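Local coordinates for protein Epf (Streptococcus pyogenes, PDB 4ES8) that acts as a cell surface adhesin of the bacterium, binding to cells through an N-terminal domain that contains a carbohydrate-binding module, at residues Ala100-Thr105 with Ser187-Ser192; Lys110-Lys115 with Ile211-Asn216; Asp130-Ser135 with Ser148-Tyr153; Ala154-Ile159 with Ser177-Lys182. One frame throughout, in Å; residues are numbered along the deposited sequence.

Contact 1: Ala100-Thr105 with Ser187-Ser192; sequences AFKVNT and SLVLLS
F101 and L190 face each other as a hydrogen-bonded pair of two antiparallel strands, and V103 and L188 form the next. Each pair exchanges two backbone bonds. F101 N gives to L190 O at 2.9 Å, and L190 N returns to F101 O. V103 N reaches L188 O at 3.0 Å with an N-H...O angle of 172°, and L188 N closes the ring on V103 O. At the non-hydrogen-bonded pairs the CA hydrogens of A100, V189, K102 and S187 also point at these carbonyls.

K102, N104 and S187 lie on the A100 face. K102 is extended beyond CG and runs beside V189, with CE 3.9 Å from V189 CG2. Its methylenes also pass S187 OG, which lies 3.3 Å from K102 CD. Both polar ends turn to one outside acceptor: K102 NZ and S187 OG each bond to S135 O. N104 OD1 takes the N-H of F137. On the other face V103 CG2 meets L190 CD1 at 4.2 Å.

The pair lies inside a β-sandwich. Strand 127-135 flanks 186-194 in the same sheet, and 41-46 flanks 97-105. F101 and L190 pack on I85 of strand 84-89 in the facing sheet.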
loop_
_atom_site.group_PDB
_atom_site.type_symbol
_atom_site.label_atom_id
_atom_site.label_comp_id
_atom_site.label_asym_id
_atom_site.label_seq_id
_atom_site.Cartn_x
_atom_site.Cartn_y
_atom_site.Cartn_z
ATOM N N ALA A 100 -3.717 -16.448 11.687
ATOM C CA ALA A 100 -3.376 -15.372 10.762
ATOM C C ALA A 100 -2.872 -14.192 11.539
ATOM O O ALA A 100 -3.394 -13.894 12.625
ATOM C CB ALA A 100 -4.578 -14.968 9.935
ATOM N N PHE A 101 -1.903 -13.489 10.960
ATOM C CA PHE A 101 -1.416 -12.233 11.512
ATOM C C PHE A 101 -1.768 -11.072 10.595
ATOM O O PHE A 101 -1.821 -11.233 9.373
ATOM C CB PHE A 101 0.110 -12.276 11.678
ATOM C CG PHE A 101 0.557 -13.421 12.557
ATOM C CD1 PHE A 101 0.190 -13.477 13.895
ATOM C CD2 PHE A 101 1.373 -14.429 12.050
ATOM C CE1 PHE A 101 0.589 -14.543 14.702
ATOM C CE2 PHE A 101 1.777 -15.484 12.857
ATOM C CZ PHE A 101 1.403 -15.528 14.187
ATOM N N LYS A 102 -1.968 -9.884 11.170
ATOM C CA LYS A 102 -2.107 -8.679 10.373
ATOM C C LYS A 102 -0.979 -7.758 10.753
ATOM O O LYS A 102 -0.852 -7.377 11.930
ATOM C CB LYS A 102 -3.479 -7.991 10.575
ATOM C CG LYS A 102 -4.575 -8.634 9.743
ATOM C CD LYS A 102 -5.881 -7.820 9.835
ATOM C CE LYS A 102 -6.801 -8.147 8.700
ATOM N NZ LYS A 102 -7.985 -7.214 8.666
ATOM N N VAL A 103 -0.134 -7.425 9.782
ATOM C CA VAL A 103 0.947 -6.452 9.988
ATOM C C VAL A 103 0.508 -5.181 9.294
ATOM O O VAL A 103 0.255 -5.157 8.075
ATOM C CB VAL A 103 2.301 -6.962 9.497
ATOM C CG1 VAL A 103 3.358 -5.885 9.728
ATOM C CG2 VAL A 103 2.692 -8.229 10.249
ATOM N N ASN A 104 0.291 -4.140 10.103
ATOM C CA ASN A 104 -0.285 -2.905 9.609
ATOM C C ASN A 104 0.671 -2.027 8.814
ATOM O O ASN A 104 1.889 -2.080 9.010
ATOM C CB ASN A 104 -0.827 -2.070 10.768
ATOM C CG ASN A 104 -2.164 -2.552 11.280
ATOM O OD1 ASN A 104 -2.767 -3.509 10.770
ATOM N ND2 ASN A 104 -2.649 -1.900 12.335
ATOM N N THR A 105 0.103 -1.258 7.901
ATOM C CA THR A 105 0.813 -0.203 7.194
ATOM C C THR A 105 0.453 1.139 7.821
ATOM O O THR A 105 -0.536 1.249 8.573
ATOM C CB THR A 105 0.433 -0.166 5.688
ATOM O OG1 THR A 105 -0.888 0.385 5.550
ATOM C CG2 THR A 105 0.484 -1.567 5.025
ATOM N N SER A 187 -3.448 -3.753 5.983
ATOM C CA SER A 187 -2.537 -4.736 6.548
ATOM C C SER A 187 -2.132 -5.748 5.489
ATOM O O SER A 187 -2.864 -6.008 4.521
ATOM C CB SER A 187 -3.153 -5.469 7.747
ATOM O OG SER A 187 -4.263 -6.272 7.381
ATOM N N LEU A 188 -0.953 -6.302 5.691
ATOM C CA LEU A 188 -0.523 -7.522 5.043
ATOM C C LEU A 188 -1.026 -8.635 5.942
ATOM O O LEU A 188 -0.709 -8.634 7.144
ATOM C CB LEU A 188 1.009 -7.590 4.863
ATOM C CG LEU A 188 1.545 -8.968 4.406
ATOM C CD1 LEU A 188 1.059 -9.343 2.990
ATOM C CD2 LEU A 188 3.061 -8.979 4.388
ATOM N N VAL A 189 -1.831 -9.550 5.400
ATOM C CA VAL A 189 -2.354 -10.680 6.162
ATOM C C VAL A 189 -1.505 -11.906 5.873
ATOM O O VAL A 189 -1.386 -12.323 4.716
ATOM C CB VAL A 189 -3.857 -10.957 5.883
ATOM C CG1 VAL A 189 -4.427 -11.859 6.989
ATOM C CG2 VAL A 189 -4.636 -9.647 5.820
ATOM N N LEU A 190 -0.885 -12.441 6.925
ATOM C CA LEU A 190 0.021 -13.602 6.813
ATOM C C LEU A 190 -0.693 -14.804 7.399
ATOM O O LEU A 190 -0.841 -14.892 8.630
ATOM C CB LEU A 190 1.318 -13.315 7.567
ATOM C CG LEU A 190 2.129 -12.151 6.973
ATOM C CD1 LEU A 190 3.172 -11.685 7.949
ATOM C CD2 LEU A 190 2.773 -12.537 5.634
ATOM N N LEU A 191 -1.223 -15.681 6.530
ATOM C CA LEU A 191 -2.042 -16.796 6.978
ATOM C C LEU A 191 -1.350 -18.114 6.853
ATOM O O LEU A 191 -0.632 -18.359 5.883
ATOM C CB LEU A 191 -3.375 -16.877 6.183
ATOM C CG LEU A 191 -4.174 -15.572 6.098
ATOM C CD1 LEU A 191 -3.931 -14.883 4.767
ATOM C CD2 LEU A 191 -5.667 -15.842 6.253
ATOM N N SER A 192 -1.601 -18.994 7.831
ATOM C CA SER A 192 -1.083 -20.364 7.739
ATOM C C SER A 192 -2.125 -21.316 8.271
ATOM O O SER A 192 -3.062 -20.900 8.964
ATOM C CB SER A 192 0.241 -20.514 8.488
ATOM O OG SER A 192 0.139 -20.195 9.866
#

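Contact 2: Lys110-Lys115 with Ile211-Asn216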
loop_
_atom_site.group_PDB
_atom_site.type_symbol
_atom_site.label_atom_id
_atom_site.label_comp_id
_atom_site.label_asym_id
_atom_site.label_seq_id
_atom_site.Cartn_x
_atom_site.Cartn_y
_atom_site.Cartn_z
ATOM N N LYS A 110 -5.602 6.552 -1.519
ATOM C CA LYS A 110 -6.562 5.839 -2.369
ATOM C C LYS A 110 -6.061 5.816 -3.809
ATOM O O LYS A 110 -5.598 6.843 -4.320
ATOM C CB LYS A 110 -7.919 6.562 -2.317
ATOM C CG LYS A 110 -9.027 5.849 -3.117
ATOM C CD LYS A 110 -10.395 6.536 -3.003
ATOM C CE LYS A 110 -10.479 7.829 -3.794
ATOM N NZ LYS A 110 -11.866 8.388 -3.797
ATOM N N ASP A 111 -6.151 4.642 -4.456
ATOM C CA ASP A 111 -5.847 4.467 -5.869
ATOM C C ASP A 111 -4.349 4.645 -6.197
ATOM O O ASP A 111 -4.000 4.952 -7.325
ATOM C CB ASP A 111 -6.722 5.405 -6.730
ATOM C CG ASP A 111 -6.851 5.041 -8.189
ATOM O OD1 ASP A 111 -6.989 3.835 -8.493
ATOM O OD2 ASP A 111 -6.884 5.967 -9.022
ATOM N N HIS A 112 -3.468 4.408 -5.212
ATOM C CA HIS A 112 -2.029 4.375 -5.433
ATOM C C HIS A 112 -1.620 2.898 -5.500
ATOM O O HIS A 112 -2.373 2.026 -5.034
ATOM C CB HIS A 112 -1.298 5.114 -4.301
ATOM C CG HIS A 112 -1.025 6.571 -4.572
ATOM N ND1 HIS A 112 0.146 7.167 -4.124
ATOM C CD2 HIS A 112 -1.781 7.506 -5.202
ATOM C CE1 HIS A 112 0.068 8.443 -4.476
ATOM N NE2 HIS A 112 -1.088 8.705 -5.112
ATOM N N ASP A 113 -0.451 2.626 -6.085
ATOM C CA ASP A 113 0.107 1.288 -6.231
ATOM C C ASP A 113 1.197 1.083 -5.201
ATOM O O ASP A 113 2.017 1.998 -4.985
ATOM C CB ASP A 113 0.664 1.112 -7.645
ATOM C CG ASP A 113 -0.417 1.128 -8.705
ATOM O OD1 ASP A 113 -1.447 0.502 -8.495
ATOM O OD2 ASP A 113 -0.248 1.824 -9.711
ATOM N N TYR A 114 1.218 -0.112 -4.566
ATOM C CA TYR A 114 2.191 -0.405 -3.522
ATOM C C TYR A 114 2.889 -1.722 -3.781
ATOM O O TYR A 114 2.348 -2.601 -4.475
ATOM C CB TYR A 114 1.513 -0.425 -2.142
ATOM C CG TYR A 114 0.994 0.945 -1.757
ATOM C CD1 TYR A 114 1.827 1.876 -1.141
ATOM C CD2 TYR A 114 -0.304 1.344 -2.086
ATOM C CE1 TYR A 114 1.374 3.162 -0.831
ATOM C CE2 TYR A 114 -0.766 2.629 -1.787
ATOM C CZ TYR A 114 0.078 3.534 -1.168
ATOM O OH TYR A 114 -0.389 4.799 -0.880
ATOM N N LYS A 115 4.106 -1.833 -3.238
ATOM C CA LYS A 115 4.935 -3.030 -3.349
ATOM C C LYS A 115 5.353 -3.466 -1.960
ATOM O O LYS A 115 6.090 -2.733 -1.296
ATOM C CB LYS A 115 6.174 -2.767 -4.226
ATOM C CG LYS A 115 7.158 -3.944 -4.290
ATOM C CD LYS A 115 8.502 -3.536 -4.909
ATOM C CE LYS A 115 9.395 -4.741 -5.135
ATOM N NZ LYS A 115 10.702 -4.369 -5.746
ATOM N N ILE A 211 7.059 -2.007 2.845
ATOM C CA ILE A 211 6.081 -1.631 1.824
ATOM C C ILE A 211 6.455 -0.254 1.315
ATOM O O ILE A 211 6.741 0.637 2.117
ATOM C CB ILE A 211 4.600 -1.714 2.265
ATOM C CG1 ILE A 211 3.638 -1.350 1.111
ATOM C CG2 ILE A 211 4.320 -0.871 3.533
ATOM C CD1 ILE A 211 2.129 -1.430 1.482
ATOM N N ILE A 212 6.410 -0.051 -0.001
ATOM C CA ILE A 212 6.696 1.263 -0.581
ATOM C C ILE A 212 5.660 1.596 -1.616
ATOM O O ILE A 212 5.060 0.690 -2.221
ATOM C CB ILE A 212 8.112 1.348 -1.209
ATOM C CG1 ILE A 212 8.340 0.264 -2.294
ATOM C CG2 ILE A 212 9.183 1.281 -0.093
ATOM C CD1 ILE A 212 9.476 0.615 -3.289
ATOM N N ASP A 213 5.440 2.891 -1.810
ATOM C CA ASP A 213 4.565 3.375 -2.863
ATOM C C ASP A 213 5.323 3.254 -4.191
ATOM O O ASP A 213 6.476 3.680 -4.269
ATOM C CB ASP A 213 4.182 4.823 -2.543
ATOM C CG ASP A 213 3.072 5.374 -3.414
ATOM O OD1 ASP A 213 3.098 5.134 -4.625
ATOM O OD2 ASP A 213 2.173 6.041 -2.870
ATOM N N VAL A 214 4.699 2.631 -5.215
ATOM C CA VAL A 214 5.354 2.481 -6.532
ATOM C C VAL A 214 4.471 3.078 -7.637
ATOM O O VAL A 214 4.622 2.738 -8.818
ATOM C CB VAL A 214 5.707 1.007 -6.833
ATOM C CG1 VAL A 214 6.815 0.525 -5.909
ATOM C CG2 VAL A 214 4.473 0.106 -6.747
ATOM N N THR A 215 3.590 4.013 -7.262
ATOM C CA THR A 215 2.691 4.654 -8.206
ATOM C C THR A 215 3.452 5.381 -9.318
ATOM O O THR A 215 4.341 6.173 -9.043
ATOM C CB THR A 215 1.828 5.656 -7.449
ATOM O OG1 THR A 215 1.159 4.974 -6.376
ATOM C CG2 THR A 215 0.821 6.332 -8.329
ATOM N N ASN A 216 3.031 5.175 -10.567
ATOM C CA ASN A 216 3.597 5.935 -11.677
ATOM C C ASN A 216 2.982 7.312 -11.705
ATOM O O ASN A 216 1.767 7.452 -11.517
ATOM C CB ASN A 216 3.338 5.231 -13.009
ATOM C CG ASN A 216 4.107 3.948 -13.132
ATOM O OD1 ASN A 216 5.307 3.890 -12.849
ATOM N ND2 ASN A 216 3.413 2.898 -13.540
HETATM O O HOH W 1 0.943 3.499 -11.122
HETATM O O HOH W 2 1.573 6.511 -0.291
#
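H112 and D213 meet where strand 113-123 begins and strand 202-213 ends, an antiparallel pair with Y114 against D213 and K115 against I212, the strand axes at 148°. K115 N bonds to I212 O and I212 N to K115 O. V214 N still reaches D113 O at 2.8 Å.

The main side-chain link is H112 ND1 to D213 OD2, 2.6 Å long and nearly straight at 177°. The carboxylate oxygen lies in the ring plane and offers its syn lone pair, while the two planes stand 79° apart. T215 CG2 covers one face of the imidazole, 4.2 Å from its centroid. D213 OD1 takes both T215 N and T215 OG1, the first bond making an Asx turn. T215 OG1 in turn accepts D113 N at 2.9 Å. A water joins D213 OD2 to Y114 OH, which is also bonded to I109 N.

Here strand 202-213 leaves the sandwich for the following domain, and H112 NE2 to E246 O and T215 O to S300 OG join the two. With ND1 and NE2 both donating, the imidazole is probably protonated and its charge balanced by D213.

Contact 3: Asp130-Ser135 with Ser148-Tyr153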
loop_
_atom_site.group_PDB
_atom_site.type_symbol
_atom_site.label_atom_id
_atom_site.label_comp_id
_atom_site.label_asym_id
_atom_site.label_seq_id
_atom_site.Cartn_x
_atom_site.Cartn_y
_atom_site.Cartn_z
ATOM N N ASP A 130 -0.905 -18.633 3.051
ATOM C CA ASP A 130 -1.565 -17.701 2.130
ATOM C C ASP A 130 -1.138 -16.284 2.504
ATOM O O ASP A 130 -0.792 -16.030 3.668
ATOM C CB ASP A 130 -3.105 -17.841 2.173
ATOM C CG ASP A 130 -3.855 -17.132 1.035
ATOM O OD1 ASP A 130 -3.196 -16.696 0.051
ATOM O OD2 ASP A 130 -5.090 -16.985 1.143
ATOM N N TYR A 131 -1.150 -15.387 1.524
ATOM C CA TYR A 131 -0.825 -13.959 1.710
ATOM C C TYR A 131 -1.978 -13.148 1.152
ATOM O O TYR A 131 -2.356 -13.343 -0.005
ATOM C CB TYR A 131 0.463 -13.539 0.987
ATOM C CG TYR A 131 1.673 -14.436 1.162
ATOM C CD1 TYR A 131 2.110 -14.822 2.432
ATOM C CD2 TYR A 131 2.451 -14.805 0.068
ATOM C CE1 TYR A 131 3.271 -15.582 2.596
ATOM C CE2 TYR A 131 3.607 -15.558 0.220
ATOM C CZ TYR A 131 4.011 -15.953 1.487
ATOM O OH TYR A 131 5.143 -16.717 1.632
ATOM N N ARG A 132 -2.530 -12.253 1.958
ATOM C CA ARG A 132 -3.640 -11.437 1.503
ATOM C C ARG A 132 -3.464 -10.008 1.910
ATOM O O ARG A 132 -2.655 -9.725 2.786
ATOM C CB ARG A 132 -4.959 -11.956 2.118
ATOM C CG ARG A 132 -5.392 -13.359 1.671
ATOM C CD ARG A 132 -6.098 -13.363 0.327
ATOM N NE ARG A 132 -6.291 -14.744 -0.116
ATOM C CZ ARG A 132 -6.831 -15.063 -1.283
ATOM N NH1 ARG A 132 -7.191 -14.107 -2.139
ATOM N NH2 ARG A 132 -6.984 -16.340 -1.625
ATOM N N ILE A 133 -4.260 -9.111 1.312
ATOM C CA ILE A 133 -4.345 -7.725 1.771
ATOM C C ILE A 133 -5.642 -7.622 2.569
ATOM O O ILE A 133 -6.647 -8.249 2.204
ATOM C CB ILE A 133 -4.307 -6.702 0.606
ATOM C CG1 ILE A 133 -3.095 -6.964 -0.321
ATOM C CG2 ILE A 133 -4.308 -5.244 1.140
ATOM C CD1 ILE A 133 -1.729 -6.915 0.344
ATOM N N GLY A 134 -5.632 -6.842 3.641
ATOM C CA GLY A 134 -6.858 -6.669 4.397
ATOM C C GLY A 134 -6.944 -5.305 5.050
ATOM O O GLY A 134 -6.056 -4.462 4.889
ATOM N N SER A 135 -8.028 -5.099 5.814
ATOM C CA SER A 135 -8.128 -3.883 6.618
ATOM C C SER A 135 -7.016 -3.871 7.670
ATOM O O SER A 135 -6.500 -4.930 8.050
ATOM C CB SER A 135 -9.474 -3.860 7.337
ATOM O OG SER A 135 -9.647 -5.019 8.135
ATOM N N SER A 148 -12.136 -13.227 2.312
ATOM C CA SER A 148 -12.882 -12.731 1.146
ATOM C C SER A 148 -13.149 -11.208 1.199
ATOM O O SER A 148 -13.595 -10.659 0.187
ATOM C CB SER A 148 -14.199 -13.493 1.009
ATOM O OG SER A 148 -15.031 -13.252 2.125
ATOM N N ASP A 149 -12.831 -10.511 2.320
ATOM C CA ASP A 149 -12.972 -9.040 2.389
ATOM C C ASP A 149 -11.849 -8.342 1.578
ATOM O O ASP A 149 -11.889 -7.125 1.418
ATOM C CB ASP A 149 -12.914 -8.514 3.843
ATOM C CG ASP A 149 -14.020 -8.938 4.809
ATOM O OD1 ASP A 149 -15.147 -9.237 4.333
ATOM O OD2 ASP A 149 -13.772 -8.919 6.049
ATOM N N GLU A 150 -10.817 -9.086 1.124
ATOM C CA GLU A 150 -9.689 -8.479 0.407
ATOM C C GLU A 150 -10.140 -7.548 -0.710
ATOM O O GLU A 150 -9.565 -6.466 -0.863
ATOM C CB GLU A 150 -8.808 -9.580 -0.181
ATOM C CG GLU A 150 -7.582 -9.087 -0.940
ATOM C CD GLU A 150 -6.717 -10.229 -1.422
ATOM O OE1 GLU A 150 -7.246 -11.105 -2.160
ATOM O OE2 GLU A 150 -5.511 -10.242 -1.067
ATOM N N SER A 151 -11.158 -7.961 -1.493
ATOM C CA SER A 151 -11.575 -7.171 -2.640
ATOM C C SER A 151 -12.254 -5.845 -2.262
ATOM O O SER A 151 -12.542 -5.051 -3.161
ATOM C CB SER A 151 -12.457 -7.983 -3.574
ATOM O OG SER A 151 -13.639 -8.363 -2.896
ATOM N N LYS A 152 -12.508 -5.602 -0.970
ATOM C CA LYS A 152 -13.019 -4.309 -0.513
ATOM C C LYS A 152 -11.881 -3.308 -0.336
ATOM O O LYS A 152 -12.131 -2.092 -0.337
ATOM C CB LYS A 152 -13.711 -4.454 0.870
ATOM C CG LYS A 152 -14.964 -5.311 0.899
ATOM C CD LYS A 152 -15.416 -5.450 2.353
ATOM C CE LYS A 152 -16.568 -6.411 2.532
ATOM N NZ LYS A 152 -16.950 -6.542 3.962
ATOM N N TYR A 153 -10.623 -3.801 -0.169
ATOM C CA TYR A 153 -9.480 -2.927 0.151
ATOM C C TYR A 153 -8.437 -2.820 -0.947
ATOM O O TYR A 153 -7.755 -1.796 -1.029
ATOM C CB TYR A 153 -8.796 -3.414 1.443
ATOM C CG TYR A 153 -9.786 -3.720 2.546
ATOM C CD1 TYR A 153 -10.490 -2.699 3.187
ATOM C CD2 TYR A 153 -10.060 -5.031 2.916
ATOM C CE1 TYR A 153 -11.417 -2.978 4.188
ATOM C CE2 TYR A 153 -10.994 -5.324 3.910
ATOM C CZ TYR A 153 -11.676 -4.293 4.540
ATOM O OH TYR A 153 -12.586 -4.572 5.532
#
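A short, weakly bonded helical turn, 150-153, packs here against the outer edge and end of strand 127-135 in the β-sandwich. E150 and Y153 make the contact, one turn apart.

E150 reaches the strand with a chain extended to CD, and its two oxygens part ways. OE2 accepts the backbone N-H of I133 at 2.9 Å, on its anti side. OE1 takes R132 NH1 at 3.0 Å on its syn side, in a salt bridge. Both donors sit out of the carboxylate plane. OE1 lies in the guanidinium plane, but the carboxylate plane is turned 57° from it. R132 bends at chi2 (-81°), which folds CD back beside the E150 carboxylate. R132 CD is 3.5 Å from E150 OE1. The same guanidinium holds D130: R132 NE gives to D130 OD2 at 2.8 Å. D130, R132 and E150 thus form one salt-bridge network. E150 OE2 has a second donor in Q164 NE2.

One face of the Y153 ring meets S135 in the conformer described. S135 N sits 3.5 Å above that face of the Y153 ring, toward the rim. S135 CB makes a CH-pi contact with the ring, 4.0 Å from the Y153 centroid. K152 CB covers the opposite face. I133 turns its end away from the helix and packs on A154, V157 and F178.

The glutamate therefore does two jobs. It takes up a strand N-H and probably helps balance an arginine placed between two acids. R132 probably eases the repulsion between D130 and E150, while the I133 N-H at the strand edge is satisfied.

Contact 4: Ala154-Ile159 with Ser177-Lys182. With NA (sodium ion), chain F.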
loop_
_atom_site.group_PDB
_atom_site.type_symbol
_atom_site.label_atom_id
_atom_site.label_comp_id
_atom_site.label_asym_id
_atom_site.label_seq_id
_atom_site.Cartn_x
_atom_site.Cartn_y
_atom_site.Cartn_z
ATOM N N ALA A 154 -8.279 -3.866 -1.766
ATOM C CA ALA A 154 -7.256 -3.864 -2.776
ATOM C C ALA A 154 -7.736 -4.486 -4.052
ATOM O O ALA A 154 -8.556 -5.421 -4.039
ATOM C CB ALA A 154 -6.060 -4.668 -2.251
ATOM N N SER A 155 -7.210 -3.958 -5.155
ATOM C CA SER A 155 -7.385 -4.550 -6.465
ATOM C C SER A 155 -6.023 -4.950 -7.036
ATOM O O SER A 155 -4.952 -4.517 -6.545
ATOM C CB SER A 155 -8.090 -3.593 -7.418
ATOM O OG SER A 155 -7.233 -2.511 -7.727
ATOM N N ASN A 156 -6.056 -5.806 -8.077
ATOM C CA ASN A 156 -4.853 -6.181 -8.826
ATOM C C ASN A 156 -3.773 -6.797 -7.925
ATOM O O ASN A 156 -2.575 -6.557 -8.148
ATOM C CB ASN A 156 -4.291 -4.943 -9.555
ATOM C CG ASN A 156 -5.333 -4.223 -10.394
ATOM O OD1 ASN A 156 -5.826 -4.744 -11.388
ATOM N ND2 ASN A 156 -5.714 -3.018 -10.001
ATOM N N VAL A 157 -4.176 -7.595 -6.916
ATOM C CA VAL A 157 -3.172 -8.217 -6.024
ATOM C C VAL A 157 -2.387 -9.246 -6.803
ATOM O O VAL A 157 -2.979 -10.068 -7.528
ATOM C CB VAL A 157 -3.817 -8.844 -4.776
ATOM C CG1 VAL A 157 -2.748 -9.480 -3.872
ATOM C CG2 VAL A 157 -4.644 -7.810 -4.010
ATOM N N LYS A 158 -1.052 -9.205 -6.676
ATOM C CA LYS A 158 -0.208 -10.141 -7.408
ATOM C C LYS A 158 1.012 -10.503 -6.590
ATOM O O LYS A 158 1.763 -9.613 -6.177
ATOM C CB LYS A 158 0.226 -9.548 -8.774
ATOM C CG LYS A 158 1.213 -10.406 -9.584
ATOM C CD LYS A 158 1.595 -9.737 -10.913
ATOM C CE LYS A 158 2.617 -10.530 -11.719
ATOM N NZ LYS A 158 2.926 -9.840 -13.007
ATOM N N ILE A 159 1.240 -11.804 -6.411
ATOM C CA ILE A 159 2.469 -12.302 -5.791
ATOM C C ILE A 159 3.396 -12.675 -6.933
ATOM O O ILE A 159 2.993 -13.494 -7.786
ATOM C CB ILE A 159 2.303 -13.505 -4.826
ATOM C CG1 ILE A 159 1.135 -13.354 -3.807
ATOM C CG2 ILE A 159 3.644 -13.807 -4.128
ATOM C CD1 ILE A 159 0.699 -14.716 -3.243
ATOM N N SER A 177 2.325 -7.002 -5.031
ATOM C CA SER A 177 1.952 -5.654 -5.447
ATOM C C SER A 177 0.429 -5.563 -5.470
ATOM O O SER A 177 -0.244 -6.582 -5.643
ATOM C CB SER A 177 2.551 -5.307 -6.806
ATOM O OG SER A 177 2.147 -6.204 -7.826
ATOM N N PHE A 178 -0.107 -4.357 -5.246
ATOM C CA PHE A 178 -1.548 -4.164 -5.254
ATOM C C PHE A 178 -1.847 -2.696 -5.407
ATOM O O PHE A 178 -0.977 -1.849 -5.180
ATOM C CB PHE A 178 -2.228 -4.713 -3.981
ATOM C CG PHE A 178 -1.876 -3.965 -2.721
ATOM C CD1 PHE A 178 -0.661 -4.187 -2.073
ATOM C CD2 PHE A 178 -2.746 -3.019 -2.188
ATOM C CE1 PHE A 178 -0.328 -3.474 -0.915
ATOM C CE2 PHE A 178 -2.413 -2.316 -1.023
ATOM C CZ PHE A 178 -1.209 -2.554 -0.394
ATOM N N ARG A 179 -3.097 -2.405 -5.735
ATOM C CA ARG A 179 -3.602 -1.030 -5.809
ATOM C C ARG A 179 -4.652 -0.836 -4.725
ATOM O O ARG A 179 -5.528 -1.698 -4.554
ATOM C CB ARG A 179 -4.223 -0.765 -7.203
ATOM C CG ARG A 179 -4.834 0.619 -7.354
ATOM C CD ARG A 179 -5.177 0.918 -8.817
ATOM N NE ARG A 179 -3.944 1.248 -9.540
ATOM C CZ ARG A 179 -3.875 1.558 -10.832
ATOM N NH1 ARG A 179 -4.972 1.568 -11.582
ATOM N NH2 ARG A 179 -2.709 1.869 -11.381
ATOM N N THR A 180 -4.605 0.294 -3.990
ATOM C CA THR A 180 -5.631 0.512 -2.964
ATOM C C THR A 180 -6.984 0.984 -3.534
ATOM O O THR A 180 -7.038 1.747 -4.520
ATOM C CB THR A 180 -5.161 1.572 -2.000
ATOM O OG1 THR A 180 -4.801 2.753 -2.757
ATOM C CG2 THR A 180 -4.000 1.087 -1.136
ATOM N N LEU A 181 -8.065 0.570 -2.862
ATOM C CA LEU A 181 -9.432 1.005 -3.195
ATOM C C LEU A 181 -9.906 2.086 -2.220
ATOM O O LEU A 181 -10.941 2.733 -2.460
ATOM C CB LEU A 181 -10.408 -0.201 -3.183
ATOM C CG LEU A 181 -10.116 -1.250 -4.259
ATOM C CD1 LEU A 181 -11.015 -2.456 -4.121
ATOM C CD2 LEU A 181 -10.177 -0.664 -5.702
ATOM N N LYS A 182 -9.200 2.238 -1.086
ATOM C CA LYS A 182 -9.532 3.201 -0.038
ATOM C C LYS A 182 -8.301 3.967 0.414
ATOM O O LYS A 182 -7.187 3.528 0.153
ATOM C CB LYS A 182 -10.087 2.459 1.210
ATOM C CG LYS A 182 -11.331 1.598 0.991
ATOM C CD LYS A 182 -11.780 0.951 2.297
ATOM C CE LYS A 182 -13.115 0.255 2.151
ATOM N NZ LYS A 182 -13.731 -0.029 3.474
HETATM NA NA NA F . -2.749 -12.587 -8.957
HETATM O O HOH W 3 -0.314 -5.723 -9.096
HETATM O O HOH W 4 3.945 -8.266 -7.559
HETATM O O HOH W 5 -0.423 -13.791 -7.615
HETATM O O HOH W 6 -3.774 -13.360 -7.110
#
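A154 opens the segment as a non-hydrogen-bonded partner of T180, with its CB 3.7 Å from F178 CD2. Its strand, 154-159, is the outermost of its sheet, beside 172-180. The A154 carbonyl is passed by L181 CD1. S155 pairs with R179 through two backbone bonds. S155 N gives to R179 O at 2.9 Å, and R179 N returns to S155 O with an N-H...O angle of 173°. S155 OG touches R179 CB, and S155 CB meets L181 CD2.

At S155 and N156 the chain turns a corner. N156 has a left-handed backbone (phi 57°, psi 37°), and the register shifts by one residue, a β-bulge. The N156 side chain lies beside R179 and points the same way, ND2 3.9 Å from R179 CB. N156 O accepts from a water, which also donates to S177 OG in the conformer described. V157 sets CG2 anti to its carbonyl carbon and beside F178, 3.9 Å from F178 CB. V157 O binds the sodium ion at 2.9 Å, with two waters as further ligands. One of these waters also accepts I159 N.

K158 restores the pairing, now with S177. K158 N bonds to S177 O, and S177 N to K158 O at 2.9 Å. Another water bridges K158 O and the same S177 OG. I159 turns away from 177-182 to pack on Y131.

R179 NE forms a salt bridge with D113 of the next strand, and R179 NH1 bonds to D240 O. The bulge leaves N156 O to water rather than to a strand N-H. With V157 O and two waters as the ligands found, the sodium is probably weakly held.

Contact 1 is wholly buried, while contacts 2, 3 and 4 are partly buried. Contacts 2 and 4 belong to one sheet and touch, because strands 113-123 and 172-180 are neighbours. Y114 N to F178 O is a backbone bond between them. Contacts 1 and 3 share the other sheet, where V189 N of contact 1 bonds to R132 O of contact 3. Their centres are about 10 Å apart. T105 packs on I211 to join contacts 1 and 2 across the sandwich. Contact 1 rests mainly on backbone pairing and apolar side chains. Contact 2 adds buried polar groups, contact 3 uses charges, and contact 4, at a sheet edge, brings in water and sodium.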